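Local coordinates for protein dipicolinate synthase subunit B (PDB 3LQK) that probably takes part, as the flavoprotein-like subunit B of dipicolinate synthase, in making the dipicolinic acid of bacterial spores, at residues M173-L176 and P177-E181. Residues are numbered along the deposited sequence; the frame is centred on the assembly and turned at random.
Sequences MEAL and PETIE
The flat carbonyl group of Ala175 takes two donors from Thr179, one nearly in line with its C=O and one above its plane. The backbone N of Thr179 is the first, bonding to Ala175 O at 3.0 Å. The hydroxyl OG1 stands 45° out of the plane and also gives its hydrogen to Ala175 O, at 2.9 Å. OG1 gets there because it lies beside its own backbone N (chi1 -54°), which turns it back toward the preceding turn. At the flat carboxylate of Glu178, OE1 comes to 3.3 Å from Glu174 O. Both are acceptors, so they do not bond. The bend at chi2 (84°) folds this side chain back along the helix start. Arg30 lies by both groups: its NH1 bonds to Glu174 O, and its NH2 makes a weak, long ion pair with Glu178 OE2. Pro177 follows Leu176 directly, and the peptide link brings its ring CD to 3.4 Å from Leu176 CB. Leu176 and Ile180 lie side by side, one turn apart, with CD2 of Leu176 3.8 Å from CD1 of Ile180. Ile180 N bonds to Leu176 O; with the Thr179 N bond this is the i to i-4 pattern of an alpha-helix, and a threonine hydroxyl bonding back to the carbonyl four residues earlier is common in helices. A valine in place of Thr179 would remove the hydroxyl, and Ala175 O would probably lose its second donor. Ala175 is the N-cap of helix 176-184, which follows strand 169-171. Ala175 and Thr179 pack on Pro156 of strand 152-159, Leu176 and Ile180 on Val91 of strand 89-95 and Leu31 of helix 25-33.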
loop_
_atom_site.group_PDB
_atom_site.type_symbol
_atom_site.label_atom_id
_atom_site.label_comp_id
_atom_site.label_asym_id
_atom_site.label_seq_id
_atom_site.Cartn_x
_atom_site.Cartn_y
_atom_site.Cartn_z
HETATM N N MSE A 173 9.871 15.294 23.035
HETATM C CA MSE A 173 8.817 16.294 23.151
HETATM C C MSE A 173 9.367 17.697 23.346
HETATM O O MSE A 173 8.705 18.666 22.954
HETATM C CB MSE A 173 7.882 15.959 24.307
HETATM C CG MSE A 173 7.036 14.652 24.090
HETATM SE SE MSE A 173 6.161 14.657 22.297
HETATM C CE MSE A 173 5.447 12.865 22.438
ATOM N N GLU A 174 10.550 17.798 23.941
ATOM C CA GLU A 174 11.221 19.109 24.048
ATOM C C GLU A 174 11.475 19.803 22.742
ATOM O O GLU A 174 11.627 21.036 22.742
ATOM C CB GLU A 174 12.623 19.010 24.689
ATOM C CG GLU A 174 12.597 18.623 26.083
ATOM C CD GLU A 174 14.030 18.449 26.714
ATOM O OE1 GLU A 174 15.081 18.456 25.989
ATOM O OE2 GLU A 174 14.077 18.285 27.962
ATOM N N ALA A 175 11.598 19.050 21.651
ATOM C CA ALA A 175 11.741 19.623 20.307
ATOM C C ALA A 175 10.440 20.115 19.676
ATOM O O ALA A 175 10.415 20.551 18.541
ATOM C CB ALA A 175 12.451 18.631 19.354
ATOM N N LEU A 176 9.356 20.102 20.399
ATOM C CA LEU A 176 8.057 20.446 19.759
ATOM C C LEU A 176 7.992 21.874 19.193
ATOM O O LEU A 176 7.698 22.053 17.993
ATOM C CB LEU A 176 6.925 20.107 20.718
ATOM C CG LEU A 176 5.441 20.304 20.417
ATOM C CD1 LEU A 176 4.616 19.217 21.206
ATOM C CD2 LEU A 176 5.001 21.663 20.842
ATOM N N PRO A 177 8.430 22.898 19.975
ATOM C CA PRO A 177 8.334 24.235 19.431
ATOM C C PRO A 177 9.156 24.489 18.225
ATOM O O PRO A 177 8.728 25.148 17.309
ATOM C CB PRO A 177 8.819 25.127 20.585
ATOM C CG PRO A 177 8.424 24.347 21.803
ATOM C CD PRO A 177 8.807 22.918 21.380
ATOM N N GLU A 178 10.356 23.985 18.230
ATOM C CA GLU A 178 11.216 24.070 17.067
ATOM C C GLU A 178 10.585 23.393 15.846
ATOM O O GLU A 178 10.690 23.914 14.739
ATOM C CB GLU A 178 12.554 23.370 17.371
ATOM C CG GLU A 178 13.438 24.079 18.383
ATOM C CD GLU A 178 13.138 23.805 19.919
ATOM O OE1 GLU A 178 12.132 23.127 20.275
ATOM O OE2 GLU A 178 13.940 24.348 20.778
ATOM N N THR A 179 9.952 22.237 16.044
ATOM C CA THR A 179 9.272 21.531 14.960
ATOM C C THR A 179 8.129 22.364 14.427
ATOM O O THR A 179 7.918 22.470 13.208
ATOM C CB THR A 179 8.813 20.148 15.403
ATOM O OG1 THR A 179 9.957 19.439 15.940
ATOM C CG2 THR A 179 8.174 19.319 14.266
ATOM N N ILE A 180 7.394 23.019 15.313
ATOM C CA ILE A 180 6.304 23.914 14.846
ATOM C C ILE A 180 6.910 25.069 14.035
ATOM O O ILE A 180 6.406 25.402 12.957
ATOM C CB ILE A 180 5.390 24.474 16.015
ATOM C CG1 ILE A 180 4.713 23.308 16.743
ATOM C CG2 ILE A 180 4.305 25.442 15.453
ATOM C CD1 ILE A 180 3.686 23.634 17.813
ATOM N N GLU A 181 7.975 25.660 14.548
ATOM C CA GLU A 181 8.567 26.802 13.856
ATOM C C GLU A 181 9.002 26.452 12.416
ATOM O O GLU A 181 8.797 27.257 11.475
ATOM C CB GLU A 181 9.757 27.319 14.609
ATOM C CG GLU A 181 10.281 28.630 14.112
ATOM C CD GLU A 181 11.786 28.862 14.428
ATOM O OE1 GLU A 181 12.401 29.740 13.750
ATOM O OE2 GLU A 181 12.365 28.177 15.333
#